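Local structure of designed helical repeat protein (Synthetic construct, 5CWG) at residues R11-V16 against A33-F38. The protein has no known natural function, being a de novo designed helical repeat protein made to explore which repeat architectures a polypeptide chain can adopt. Sequence-based numbering, arbitrary orientation. Where two conformers were deposited one is given.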
ATOM      1  N   ARG A  11     -14.371   8.048 -10.064  1.00 14.70           N
ATOM      2  CA  ARG A  11     -14.879   7.134  -9.043  1.00 15.33           C
ATOM      3  C   ARG A  11     -14.208   7.420  -7.716  1.00 13.59           C
ATOM      4  O   ARG A  11     -14.872   7.463  -6.664  1.00 14.51           O
ATOM      5  CB  ARG A  11     -14.644   5.670  -9.444  1.00 16.98           C
ATOM      6  CG  ARG A  11     -15.586   5.185 -10.534  1.00 19.84           C
ATOM      7  CD  ARG A  11     -15.604   3.650 -10.683  1.00 22.49           C
ATOM      8  NE  ARG A  11     -14.378   3.081 -11.230  1.00 24.45           N
ATOM      9  CZ  ARG A  11     -14.118   2.957 -12.529  1.00 24.92           C
ATOM     10  NH1 ARG A  11     -14.988   3.399 -13.425  1.00 25.49           N
ATOM     11  NH2 ARG A  11     -12.973   2.406 -12.938  1.00 25.49           N
ATOM     12  N   LEU A  12     -12.897   7.635  -7.731  1.00 13.81           N
ATOM     13  CA  LEU A  12     -12.189   7.956  -6.490  1.00 13.51           C
ATOM     14  C   LEU A  12     -12.664   9.276  -5.894  1.00 12.70           C
ATOM     15  O   LEU A  12     -12.896   9.375  -4.688  1.00 13.60           O
ATOM     16  CB  LEU A  12     -10.694   7.990  -6.735  1.00 14.51           C
ATOM     17  CG  LEU A  12      -9.896   8.307  -5.452  1.00 14.44           C
ATOM     18  CD1 LEU A  12     -10.022   7.172  -4.417  1.00 15.46           C
ATOM     19  CD2 LEU A  12      -8.441   8.575  -5.790  1.00 15.38           C
ATOM     20  N   VAL A  13     -12.807  10.301  -6.721  1.00 12.64           N
ATOM     21  CA  VAL A  13     -13.249  11.593  -6.239  1.00 12.94           C
ATOM     22  C   VAL A  13     -14.597  11.445  -5.518  1.00 13.10           C
ATOM     23  O   VAL A  13     -14.807  11.984  -4.423  1.00 13.42           O
ATOM     24  CB  VAL A  13     -13.351  12.621  -7.361  1.00 13.82           C
ATOM     25  CG1 VAL A  13     -14.035  13.886  -6.876  1.00 16.41           C
ATOM     26  CG2 VAL A  13     -11.969  12.971  -7.858  1.00 15.91           C
ATOM     27  N   LYS A  14     -15.522  10.725  -6.140  0.63 13.57           N
ATOM     28  CA  LYS A  14     -16.855  10.556  -5.567  0.63 14.74           C
ATOM     29  C   LYS A  14     -16.780   9.861  -4.215  0.63 14.29           C
ATOM     30  O   LYS A  14     -17.482  10.254  -3.286  0.63 15.37           O
ATOM     31  CB  LYS A  14     -17.741   9.783  -6.542  0.63 18.19           C
ATOM     32  CG  LYS A  14     -19.184   9.658  -6.103  0.63 23.28           C
ATOM     33  CD  LYS A  14     -20.035   9.155  -7.239  0.63 29.79           C
ATOM     34  CE  LYS A  14     -21.429   8.807  -6.751  0.63 35.77           C
ATOM     35  NZ  LYS A  14     -21.393   7.651  -5.818  0.63 39.31           N
ATOM     36  N   ILE A  15     -15.936   8.840  -4.105  0.63 14.70           N
ATOM     37  CA  ILE A  15     -15.737   8.107  -2.853  0.63 15.47           C
ATOM     38  C   ILE A  15     -15.213   9.035  -1.760  0.63 13.90           C
ATOM     39  O   ILE A  15     -15.772   9.118  -0.662  0.63 15.38           O
ATOM     40  CB  ILE A  15     -14.713   6.931  -3.048  0.63 17.12           C
ATOM     41  CG1 ILE A  15     -15.294   5.822  -3.937  0.63 18.66           C
ATOM     42  CG2 ILE A  15     -14.278   6.325  -1.706  0.63 18.66           C
ATOM     43  CD1 ILE A  15     -14.230   4.853  -4.469  0.63 19.32           C
ATOM     44  N   VAL A  16     -14.120   9.721  -2.048  1.00 13.61           N
ATOM     45  CA  VAL A  16     -13.447  10.532  -1.043  1.00 13.05           C
ATOM     46  C   VAL A  16     -14.380  11.657  -0.593  1.00 12.51           C
ATOM     47  O   VAL A  16     -14.532  11.934   0.614  1.00 12.28           O
ATOM     48  CB  VAL A  16     -12.099  11.042  -1.543  1.00 13.14           C
ATOM     49  CG1 VAL A  16     -11.441  11.895  -0.476  1.00 13.99           C
ATOM     50  CG2 VAL A  16     -11.196   9.877  -1.883  1.00 13.73           C
ATOM     51  N   ALA A  33      -7.810  16.548  -2.617  1.00 12.33           N
ATOM     52  CA  ALA A  33      -6.992  15.459  -2.151  1.00 12.81           C
ATOM     53  C   ALA A  33      -7.150  14.219  -3.021  1.00 12.14           C
ATOM     54  O   ALA A  33      -6.179  13.518  -3.324  1.00 11.99           O
ATOM     55  CB  ALA A  33      -7.296  15.130  -0.696  1.00 13.81           C
ATOM     56  N   ALA A  34      -8.387  13.896  -3.401  1.00 12.18           N
ATOM     57  CA  ALA A  34      -8.631  12.733  -4.263  1.00 11.20           C
ATOM     58  C   ALA A  34      -7.940  12.891  -5.620  1.00 11.83           C
ATOM     59  O   ALA A  34      -7.345  11.949  -6.134  1.00 11.82           O
ATOM     60  CB  ALA A  34     -10.114  12.510  -4.441  1.00 12.62           C
ATOM     61  N   ARG A  35      -8.089  14.073  -6.205  1.00 11.77           N
ATOM     62  CA  ARG A  35      -7.452  14.344  -7.492  1.00 12.20           C
ATOM     63  C   ARG A  35      -5.942  14.250  -7.415  1.00 11.89           C
ATOM     64  O   ARG A  35      -5.319  13.641  -8.271  1.00 12.57           O
ATOM     65  CB  ARG A  35      -7.901  15.702  -8.006  1.00 14.18           C
ATOM     66  CG  ARG A  35      -9.345  15.742  -8.420  1.00 14.96           C
ATOM     67  CD  ARG A  35      -9.883  17.137  -8.690  1.00 16.81           C
ATOM     68  NE  ARG A  35     -11.221  17.085  -9.275  1.00 19.21           N
ATOM     69  CZ  ARG A  35     -12.037  18.118  -9.418  1.00 19.69           C
ATOM     70  NH1 ARG A  35     -11.696  19.318  -8.963  1.00 21.19           N
ATOM     71  NH2 ARG A  35     -13.221  17.928  -9.975  1.00 22.38           N
ATOM     72  N   GLU A  36      -5.369  14.840  -6.381  1.00 11.69           N
ATOM     73  CA  GLU A  36      -3.927  14.801  -6.235  1.00 12.13           C
ATOM     74  C   GLU A  36      -3.438  13.396  -5.887  1.00 10.92           C
ATOM     75  O   GLU A  36      -2.382  12.951  -6.379  1.00 12.04           O
ATOM     76  CB  GLU A  36      -3.474  15.845  -5.213  1.00 12.18           C
ATOM     77  CG  GLU A  36      -3.675  17.253  -5.757  1.00 12.51           C
ATOM     78  CD  GLU A  36      -3.146  18.355  -4.856  1.00 13.90           C
ATOM     79  OE1 GLU A  36      -2.971  18.126  -3.643  1.00 14.63           O
ATOM     80  OE2 GLU A  36      -2.929  19.457  -5.372  1.00 14.47           O
ATOM     81  N   ALA A  37      -4.221  12.652  -5.103  1.00 11.04           N
ATOM     82  CA  ALA A  37      -3.877  11.284  -4.778  1.00 10.82           C
ATOM     83  C   ALA A  37      -3.870  10.430  -6.053  1.00 10.86           C
ATOM     84  O   ALA A  37      -2.974   9.614  -6.264  1.00 11.36           O
ATOM     85  CB  ALA A  37      -4.856  10.706  -3.774  1.00 12.06           C
ATOM     86  N   PHE A  38      -4.883  10.630  -6.890  1.00 11.58           N
ATOM     87  CA  PHE A  38      -4.960   9.887  -8.141  1.00 11.28           C
ATOM     88  C   PHE A  38      -3.737  10.150  -9.012  1.00 11.96           C
ATOM     89  O   PHE A  38      -3.121   9.224  -9.549  1.00 12.50           O
ATOM     90  CB  PHE A  38      -6.244  10.208  -8.904  1.00 12.29           C
ATOM     91  CG  PHE A  38      -6.349   9.417 -10.164  1.00 13.27           C
ATOM     92  CD1 PHE A  38      -5.838   9.892 -11.366  1.00 15.53           C
ATOM     93  CD2 PHE A  38      -6.916   8.163 -10.150  1.00 15.63           C
ATOM     94  CE1 PHE A  38      -5.872   9.120 -12.513  1.00 17.62           C
ATOM     95  CE2 PHE A  38      -6.967   7.416 -11.283  1.00 18.67           C
ATOM     96  CZ  PHE A  38      -6.444   7.890 -12.463  1.00 18.73           C
TER
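Val13 holds CG2 anti to its carbonyl carbon and CG1 anti to its backbone N (chi1 170°), and CG2 is the branch that meets both Ala34 and Arg35. Leu12, with CG anti to the backbone N (chi1 -179°), sends CD2 across to the same helix. The Ala34 methyl sits among Leu12, Val13 and Val16: its CB lies 3.7 Å from Val13 CA and 3.8 Å from Val16 CB, so it rests against backbone as well as side chain. Val13 and Ala34 also have the nearest CA atoms across the two segments, 5.2 Å apart, and the segment axes approach to 8.7 Å with 140° between their N-to-C directions, so the consecutive helices 3-23 and 27-47 form a splayed, roughly antiparallel hairpin. Beside the methyl, Leu12 CD2 comes 3.6 Å from Ala34 O, an oxygen already taken by Phe38 N within its own helix, and 4.1 Å from Phe38 CB; Phe38 meets Leu12 through its methylene rather than its ring. At the exposed margin, Val13 CG2 lies 3.9 Å from Arg35 CG, so the arginine contributes the aliphatic base of its chain. Leu12 and Phe38 continue onto helix 53-73, while Val16 reaches Ile77 of helix 77-98, joining this hairpin to the next pair of helices. With 267 Å² buried and neither hydrogen bond nor salt bridge between the segments, the contact must rest on van der Waals fit and hydrophobic burial, the short Ala34 side chain being consistent with the close CA approach.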